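Local coordinates for Mll2253 protein (Mesorhizobium loti, PDB 3Q63) that is of unknown function but belongs to the AHA1 family, with a helix-grip fold that in Bet v 1-like relatives often encloses a hydrophobic ligand cavity, at residues N8-V12 / Y121-K125; H19-L24 / L139-D143; E35-M39 / F131-L135. Residues are numbered along the deposited sequence.

Interaction 1 of 3, residues N8-V12 / Y121-K125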
loop_
_atom_site.group_PDB
_atom_site.type_symbol
_atom_site.label_atom_id
_atom_site.label_comp_id
_atom_site.label_asym_id
_atom_site.label_seq_id
_atom_site.Cartn_x
_atom_site.Cartn_y
_atom_site.Cartn_z
ATOM N N ASN B 8 16.852 -9.256 -15.704
ATOM C CA ASN B 8 16.502 -8.229 -14.669
ATOM C C ASN B 8 16.284 -6.841 -15.249
ATOM O O ASN B 8 17.179 -6.276 -15.877
ATOM C CB ASN B 8 17.594 -8.156 -13.603
ATOM C CG ASN B 8 17.261 -8.983 -12.387
ATOM O OD1 ASN B 8 16.825 -10.124 -12.511
ATOM N ND2 ASN B 8 17.460 -8.414 -11.203
ATOM N N ARG B 9 15.096 -6.287 -15.021
ATOM C CA ARG B 9 14.767 -4.961 -15.530
ATOM C C ARG B 9 14.889 -3.899 -14.442
ATOM O O ARG B 9 15.065 -4.211 -13.263
ATOM C CB ARG B 9 13.345 -4.940 -16.107
ATOM C CG ARG B 9 13.043 -6.057 -17.112
ATOM C CD ARG B 9 12.019 -5.616 -18.167
ATOM N NE ARG B 9 12.623 -4.684 -19.121
ATOM C CZ ARG B 9 11.985 -4.100 -20.133
ATOM N NH1 ARG B 9 12.648 -3.271 -20.933
ATOM N NH2 ARG B 9 10.692 -4.337 -20.347
ATOM N N THR B 10 14.789 -2.641 -14.844
ATOM C CA THR B 10 14.901 -1.545 -13.903
ATOM C C THR B 10 13.917 -0.443 -14.256
ATOM O O THR B 10 13.763 -0.093 -15.421
ATOM C CB THR B 10 16.328 -0.982 -13.898
ATOM O OG1 THR B 10 16.367 0.220 -13.120
ATOM C CG2 THR B 10 16.773 -0.674 -15.309
ATOM N N VAL B 11 13.242 0.087 -13.244
ATOM C CA VAL B 11 12.278 1.149 -13.454
ATOM C C VAL B 11 12.934 2.510 -13.248
ATOM O O VAL B 11 13.597 2.748 -12.239
ATOM C CB VAL B 11 11.086 1.004 -12.489
ATOM C CG1 VAL B 11 10.112 2.154 -12.676
ATOM C CG2 VAL B 11 10.389 -0.328 -12.737
ATOM N N VAL B 12 12.756 3.398 -14.218
ATOM C CA VAL B 12 13.328 4.736 -14.133
ATOM C C VAL B 12 12.225 5.779 -14.275
ATOM O O VAL B 12 11.398 5.699 -15.180
ATOM C CB VAL B 12 14.380 4.971 -15.240
ATOM C CG1 VAL B 12 15.026 6.350 -15.061
ATOM C CG2 VAL B 12 15.431 3.882 -15.194
ATOM N N TYR B 121 7.142 -5.069 -11.827
ATOM C CA TYR B 121 7.783 -4.087 -12.699
ATOM C C TYR B 121 6.797 -2.996 -13.099
ATOM O O TYR B 121 7.071 -1.805 -12.941
ATOM C CB TYR B 121 8.318 -4.770 -13.965
ATOM C CG TYR B 121 9.026 -3.831 -14.920
ATOM C CD1 TYR B 121 10.269 -3.289 -14.601
ATOM C CD2 TYR B 121 8.442 -3.463 -16.131
ATOM C CE1 TYR B 121 10.914 -2.401 -15.464
ATOM C CE2 TYR B 121 9.077 -2.575 -17.000
ATOM C CZ TYR B 121 10.310 -2.047 -16.660
ATOM O OH TYR B 121 10.936 -1.157 -17.505
ATOM N N GLY B 122 5.649 -3.420 -13.618
ATOM C CA GLY B 122 4.629 -2.482 -14.054
ATOM C C GLY B 122 4.032 -1.662 -12.929
ATOM O O GLY B 122 3.696 -0.494 -13.121
ATOM N N GLY B 123 3.885 -2.275 -11.760
ATOM C CA GLY B 123 3.326 -1.571 -10.623
ATOM C C GLY B 123 4.201 -0.403 -10.204
ATOM O O GLY B 123 3.702 0.657 -9.825
ATOM N N ALA B 124 5.513 -0.598 -10.273
ATOM C CA ALA B 124 6.458 0.444 -9.905
ATOM C C ALA B 124 6.469 1.555 -10.950
ATOM O O ALA B 124 6.644 2.727 -10.619
ATOM C CB ALA B 124 7.860 -0.151 -9.752
ATOM N N LYS B 125 6.277 1.182 -12.213
ATOM C CA LYS B 125 6.267 2.152 -13.302
ATOM C C LYS B 125 5.177 3.194 -13.130
ATOM O O LYS B 125 5.385 4.367 -13.425
ATOM C CB LYS B 125 6.082 1.454 -14.653
ATOM C CG LYS B 125 7.321 0.726 -15.165
ATOM C CD LYS B 125 7.108 0.205 -16.584
ATOM C CE LYS B 125 7.066 1.343 -17.596
ATOM N NZ LYS B 125 8.411 1.956 -17.832
HETATM O O HOH W 1 11.263 2.544 -16.539
#
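The apolar part of this contact turns on Val-11, whose CA-to-CB bond points from strand 9-17 toward helix 118-141. Its CG2 lies 3.5 Å from Tyr-121 CE1 and 3.9 Å from Ala-124 CB, while its CG1 meets the helix backbone at Lys-125 CA, also 3.9 Å away. Tyr-121, Ala-124 and Lys-125 share one side of the helix, so Val-11 can touch all three. The axes of 9-12 and 121-125 pass 8.5 Å apart, consistent with the small side chain of Ala-124.

The aromatic part belongs to Tyr-121. Its side chain reaches across toward the strand, and Arg-9 lies over one face in a CH-pi contact, with Arg-9 CD 4.3 Å from the centroid of the Tyr-121 ring and 11° off its normal. It is thus the aliphatic shaft of the arginine that rests on the ring, while the tyrosine hydroxyl lies over one face of the guanidinium. At the ring edge, Thr-10 O is 3.7 Å from Tyr-121 CE1.

Polar linkage between the segments runs through water 1, which accepts a hydrogen bond from Val-12 N at 2.9 Å and a weak one from Lys-125 NZ at 3.2 Å. The water thus links a main-chain NH of the strand to the helix.

With N-to-C directions only 11° apart, 121-125 runs almost parallel to 9-12. The strand is outermost in the antiparallel sheet of this chain, paired with 103-113 through backbone hydrogen bonds of Arg-9 and Val-11; Ala-124 also touches Gln-110 and Phe-113, so the helix packs across both strands.

Interaction 2 of 3, residues H19-L24 / L139-D143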
loop_
_atom_site.group_PDB
_atom_site.type_symbol
_atom_site.label_atom_id
_atom_site.label_comp_id
_atom_site.label_asym_id
_atom_site.label_seq_id
_atom_site.Cartn_x
_atom_site.Cartn_y
_atom_site.Cartn_z
ATOM N N HIS B 19 11.767 23.314 -6.886
ATOM C CA HIS B 19 12.194 23.584 -5.526
ATOM C C HIS B 19 13.686 23.304 -5.459
ATOM O O HIS B 19 14.213 22.515 -6.243
ATOM C CB HIS B 19 11.436 22.689 -4.537
ATOM C CG HIS B 19 9.968 22.968 -4.490
ATOM N ND1 HIS B 19 9.429 23.977 -3.721
ATOM C CD2 HIS B 19 8.933 22.426 -5.176
ATOM C CE1 HIS B 19 8.129 24.049 -3.939
ATOM N NE2 HIS B 19 7.801 23.119 -4.821
ATOM N N PRO B 20 14.392 23.976 -4.541
ATOM C CA PRO B 20 15.836 23.790 -4.378
ATOM C C PRO B 20 16.151 22.390 -3.880
ATOM O O PRO B 20 15.335 21.770 -3.197
ATOM C CB PRO B 20 16.222 24.883 -3.381
ATOM C CG PRO B 20 14.959 25.115 -2.611
ATOM C CD PRO B 20 13.902 25.070 -3.686
ATOM N N PRO B 21 17.342 21.875 -4.218
ATOM C CA PRO B 21 17.769 20.533 -3.803
ATOM C C PRO B 21 17.671 20.268 -2.295
ATOM O O PRO B 21 17.230 19.193 -1.881
ATOM C CB PRO B 21 19.205 20.441 -4.338
ATOM C CG PRO B 21 19.651 21.878 -4.373
ATOM C CD PRO B 21 18.435 22.585 -4.906
ATOM N N GLU B 22 18.051 21.246 -1.478
ATOM C CA GLU B 22 17.990 21.075 -0.023
ATOM C C GLU B 22 16.599 20.730 0.500
ATOM O O GLU B 22 16.453 19.903 1.402
ATOM C CB GLU B 22 18.493 22.334 0.687
ATOM C CG GLU B 22 19.947 22.622 0.421
ATOM C CD GLU B 22 20.174 23.152 -0.979
ATOM O OE1 GLU B 22 21.285 22.940 -1.525
ATOM O OE2 GLU B 22 19.244 23.793 -1.525
ATOM N N LYS B 23 15.588 21.378 -0.064
ATOM C CA LYS B 23 14.202 21.153 0.321
ATOM C C LYS B 23 13.778 19.748 -0.110
ATOM O O LYS B 23 13.182 19.001 0.663
ATOM C CB LYS B 23 13.316 22.206 -0.349
ATOM C CG LYS B 23 11.827 22.028 -0.160
ATOM C CD LYS B 23 11.326 22.820 1.028
ATOM C CE LYS B 23 10.090 23.627 0.655
ATOM N NZ LYS B 23 10.427 24.653 -0.377
ATOM N N LEU B 24 14.094 19.398 -1.350
ATOM C CA LEU B 24 13.763 18.077 -1.873
ATOM C C LEU B 24 14.454 17.034 -0.994
ATOM O O LEU B 24 13.837 16.062 -0.568
ATOM C CB LEU B 24 14.264 17.938 -3.317
ATOM C CG LEU B 24 13.461 17.094 -4.311
ATOM C CD1 LEU B 24 14.350 16.757 -5.492
ATOM C CD2 LEU B 24 12.952 15.806 -3.657
ATOM N N LEU B 139 5.813 19.618 -1.281
ATOM C CA LEU B 139 6.764 20.714 -1.421
ATOM C C LEU B 139 6.070 22.053 -1.686
ATOM O O LEU B 139 6.554 23.104 -1.255
ATOM C CB LEU B 139 7.771 20.399 -2.539
ATOM C CG LEU B 139 8.737 19.232 -2.253
ATOM C CD1 LEU B 139 9.671 18.993 -3.445
ATOM C CD2 LEU B 139 9.557 19.565 -1.011
ATOM N N ASP B 140 4.935 22.016 -2.386
ATOM C CA ASP B 140 4.179 23.233 -2.678
ATOM C C ASP B 140 3.358 23.737 -1.491
ATOM O O ASP B 140 3.301 24.941 -1.245
ATOM C CB ASP B 140 3.233 23.029 -3.868
ATOM C CG ASP B 140 3.962 22.995 -5.199
ATOM O OD1 ASP B 140 5.082 23.553 -5.288
ATOM O OD2 ASP B 140 3.405 22.422 -6.165
ATOM N N ARG B 141 2.718 22.832 -0.755
ATOM C CA ARG B 141 1.916 23.271 0.377
ATOM C C ARG B 141 2.767 23.681 1.569
ATOM O O ARG B 141 2.274 24.322 2.494
ATOM C CB ARG B 141 0.935 22.185 0.813
ATOM C CG ARG B 141 1.563 21.036 1.569
ATOM C CD ARG B 141 0.499 20.286 2.353
ATOM N NE ARG B 141 -0.664 19.950 1.530
ATOM C CZ ARG B 141 -0.687 18.986 0.614
ATOM N NH1 ARG B 141 0.396 18.251 0.392
ATOM N NH2 ARG B 141 -1.799 18.750 -0.076
ATOM N N THR B 142 4.042 23.303 1.556
ATOM C CA THR B 142 4.937 23.658 2.647
ATOM C C THR B 142 5.820 24.818 2.219
ATOM O O THR B 142 6.777 25.169 2.903
ATOM C CB THR B 142 5.832 22.468 3.064
ATOM O OG1 THR B 142 6.660 22.069 1.964
ATOM C CG2 THR B 142 4.975 21.299 3.505
ATOM N N ASP B 143 5.490 25.412 1.078
ATOM C CA ASP B 143 6.257 26.533 0.556
ATOM C C ASP B 143 5.592 27.859 0.937
ATOM O O ASP B 143 4.385 27.912 1.169
ATOM C CB ASP B 143 6.359 26.421 -0.964
ATOM C CG ASP B 143 7.138 27.554 -1.574
ATOM O OD1 ASP B 143 8.377 27.580 -1.415
ATOM O OD2 ASP B 143 6.507 28.434 -2.202
HETATM O O HOH W 2 11.051 26.003 -2.999
#
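His-19 lays its imidazole over Leu-139, whose CB sits 3.6 Å from the centroid of the His-19 ring and 17° off its normal, a CH-pi contact over the face. The same ring is held at its edge by a hydrogen bond from His-19 NE2 to Asp-140 OD1 at 2.8 Å. Although the CA-to-CB bond of Asp-140 points away, its carboxylate comes back to meet the histidine.

Leu-139 also serves the beginning of helix 21-29. Its CD2 lies 3.5 Å from Lys-23 CG, and its CD1 is 4.3 Å from Leu-24 CG, so the leucine fills the corner formed by the His-19 ring, Lys-23 and Leu-24. Beyond the aliphatic part of Lys-23, its NZ forms a long salt bridge with Asp-143 OD1 at 3.7 Å. Water 2 is hydrogen-bonded to His-19 ND1 at 2.7 Å and donates a weak bond to Asp-143 OD1 at 3.5 Å.

Pro-20 occupies the N-cap of helix 21-29, while Thr-142 is the first residue to leave helical geometry at the end of helix 118-141. Ile-17 of strand 9-17 touches both Leu-24 and Leu-139, extending the apolar patch toward the sheet. The contact therefore joins a helix start to a helix end around Leu-139. As the donor, His-19 NE2 carries a hydrogen, so the Asp-140 carboxylate holds the imidazole over the leucine, while the long lysine-aspartate pair adds a looser electrostatic link at the exposed edge.

Interaction 3 of 3, residues E35-M39 / F131-L135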
loop_
_atom_site.group_PDB
_atom_site.type_symbol
_atom_site.label_atom_id
_atom_site.label_comp_id
_atom_site.label_asym_id
_atom_site.label_seq_id
_atom_site.Cartn_x
_atom_site.Cartn_y
_atom_site.Cartn_z
ATOM N N GLU B 35 6.590 10.113 5.173
ATOM C CA GLU B 35 5.261 9.572 5.407
ATOM C C GLU B 35 4.165 10.365 4.694
ATOM O O GLU B 35 3.100 9.828 4.386
ATOM C CB GLU B 35 4.964 9.535 6.908
ATOM C CG GLU B 35 3.608 8.934 7.238
ATOM C CD GLU B 35 3.272 9.033 8.711
ATOM O OE1 GLU B 35 4.083 8.573 9.537
ATOM O OE2 GLU B 35 2.191 9.572 9.041
ATOM N N GLU B 36 4.444 11.633 4.413
ATOM C CA GLU B 36 3.488 12.520 3.760
ATOM C C GLU B 36 3.257 12.194 2.282
ATOM O O GLU B 36 2.140 12.321 1.789
ATOM C CB GLU B 36 3.965 13.968 3.907
ATOM C CG GLU B 36 2.857 14.972 4.112
ATOM C CD GLU B 36 1.938 14.598 5.264
ATOM O OE1 GLU B 36 2.428 14.457 6.407
ATOM O OE2 GLU B 36 0.723 14.430 5.018
ATOM N N TRP B 37 4.305 11.787 1.572
ATOM C CA TRP B 37 4.160 11.456 0.159
ATOM C C TRP B 37 4.323 9.969 -0.103
ATOM O O TRP B 37 3.871 9.456 -1.127
ATOM C CB TRP B 37 5.164 12.231 -0.700
ATOM C CG TRP B 37 6.602 12.001 -0.346
ATOM C CD1 TRP B 37 7.333 12.676 0.593
ATOM C CD2 TRP B 37 7.481 11.020 -0.908
ATOM N NE1 TRP B 37 8.610 12.177 0.649
ATOM C CE2 TRP B 37 8.730 11.161 -0.261
ATOM C CE3 TRP B 37 7.336 10.034 -1.893
ATOM C CZ2 TRP B 37 9.827 10.354 -0.565
ATOM C CZ3 TRP B 37 8.434 9.226 -2.197
ATOM C CH2 TRP B 37 9.663 9.395 -1.532
ATOM N N LEU B 38 4.973 9.273 0.821
ATOM C CA LEU B 38 5.177 7.842 0.672
ATOM C C LEU B 38 4.262 7.136 1.670
ATOM O O LEU B 38 3.089 6.905 1.378
ATOM C CB LEU B 38 6.644 7.500 0.928
ATOM C CG LEU B 38 7.058 6.081 0.569
ATOM C CD1 LEU B 38 6.895 5.840 -0.938
ATOM C CD2 LEU B 38 8.492 5.877 0.985
HETATM N N MSE B 39 4.796 6.800 2.842
HETATM C CA MSE B 39 4.014 6.164 3.901
HETATM C C MSE B 39 4.856 5.982 5.159
HETATM O O MSE B 39 6.045 6.308 5.177
HETATM C CB MSE B 39 3.460 4.806 3.440
HETATM C CG MSE B 39 4.503 3.712 3.274
HETATM SE SE MSE B 39 3.819 2.133 2.348
HETATM C CE MSE B 39 4.203 2.637 0.516
ATOM N N PHE B 131 3.694 8.596 -6.374
ATOM C CA PHE B 131 4.435 9.038 -5.197
ATOM C C PHE B 131 5.040 10.426 -5.440
ATOM O O PHE B 131 4.965 11.302 -4.577
ATOM C CB PHE B 131 5.551 8.049 -4.842
ATOM C CG PHE B 131 5.064 6.756 -4.230
ATOM C CD1 PHE B 131 4.091 6.753 -3.233
ATOM C CD2 PHE B 131 5.627 5.541 -4.612
ATOM C CE1 PHE B 131 3.691 5.563 -2.622
ATOM C CE2 PHE B 131 5.236 4.342 -4.008
ATOM C CZ PHE B 131 4.265 4.355 -3.009
ATOM N N PHE B 132 5.629 10.633 -6.615
ATOM C CA PHE B 132 6.236 11.923 -6.928
ATOM C C PHE B 132 5.207 13.042 -7.020
ATOM O O PHE B 132 5.516 14.200 -6.744
ATOM C CB PHE B 132 7.042 11.831 -8.223
ATOM C CG PHE B 132 8.285 10.996 -8.101
ATOM C CD1 PHE B 132 8.874 10.778 -6.856
ATOM C CD2 PHE B 132 8.897 10.470 -9.230
ATOM C CE1 PHE B 132 10.061 10.048 -6.741
ATOM C CE2 PHE B 132 10.082 9.740 -9.127
ATOM C CZ PHE B 132 10.665 9.530 -7.881
ATOM N N GLU B 133 3.985 12.697 -7.416
ATOM C CA GLU B 133 2.919 13.687 -7.495
ATOM C C GLU B 133 2.645 14.191 -6.083
ATOM O O GLU B 133 2.513 15.397 -5.854
ATOM C CB GLU B 133 1.649 13.065 -8.079
ATOM C CG GLU B 133 1.631 13.017 -9.588
ATOM C CD GLU B 133 1.219 14.342 -10.203
ATOM O OE1 GLU B 133 1.884 15.371 -9.934
ATOM O OE2 GLU B 133 0.222 14.355 -10.961
ATOM N N LYS B 134 2.569 13.267 -5.131
ATOM C CA LYS B 134 2.316 13.649 -3.745
ATOM C C LYS B 134 3.535 14.352 -3.155
ATOM O O LYS B 134 3.405 15.148 -2.231
ATOM C CB LYS B 134 1.949 12.415 -2.909
ATOM C CG LYS B 134 0.633 11.768 -3.332
ATOM C CD LYS B 134 0.293 10.538 -2.499
ATOM C CE LYS B 134 0.008 10.887 -1.050
ATOM N NZ LYS B 134 -0.370 9.673 -0.261
ATOM N N LEU B 135 4.716 14.059 -3.697
ATOM C CA LEU B 135 5.941 14.689 -3.226
ATOM C C LEU B 135 5.935 16.158 -3.650
ATOM O O LEU B 135 6.237 17.046 -2.852
ATOM C CB LEU B 135 7.173 13.986 -3.805
ATOM C CG LEU B 135 8.520 14.698 -3.625
ATOM C CD1 LEU B 135 8.810 14.878 -2.147
ATOM C CD2 LEU B 135 9.638 13.888 -4.287
HETATM O O HOH W 3 1.493 7.848 -1.129
#
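This is largely apolar packing of segment 35-39, running from the weakly bonded helix 31-37 into a loop, against helix 118-141, the long C-terminal helix of the helix-grip fold. Trp-37 brings its CB 3.5 Å from Leu-135 N and 3.6 Å from Lys-134 C, so the tryptophan sits directly on the helix backbone. Leu-135 CD1 makes a CH-pi contact over the Trp-37 five-membered ring, 3.9 Å from its centroid. A second CH-pi contact places Leu-38 CD1 over the Phe-131 ring, 3.5 Å from its centroid and 6° off the normal; the selenomethionine Met-39 adds its CE, 3.9 Å from Phe-131 CZ.

At the exposed margin, water 3 donates to Trp-37 O at 2.9 Å and Leu-38 O at 3.1 Å, and accepts from Lys-134 NZ at 2.7 Å. It thereby ties the carbonyls of Trp-37 and Leu-38 to the helix through the lysine.

Helix 21-29 closes in from the side: Ala-27 O receives the Trp-37 NE1 hydrogen bond, and Ala-27 also touches Leu-135. Leu-135 further reaches Leu-106 of strand 103-113, while Leu-38 and Met-39 pack on Ile-53 of strand 50-54, and Met-39 meets Trp-57 of the second subunit.

How the interactions relate
Helix 118-141 takes part in all three contacts, meeting the edge strand 9-17 in interaction 1, helix 31-37 in interaction 3 and the start of helix 21-29 in interaction 2. Interaction 3 lies nearest the centre of the chain and is the most aromatic and apolar; interactions 1 and 2 lie on opposite sides of that centre, about 27 Å apart between centres, and combine a small apolar centre with an exposed polar edge. Only interaction 2 has a direct hydrogen bond between its segments; all three have a bridging water, lysine-held in interactions 1 (weakly) and 3. Interactions 2 and 3 touch, Leu-24 CD2 lying 3.9 Å from Leu-135 CD2, which makes their apolar parts continuous.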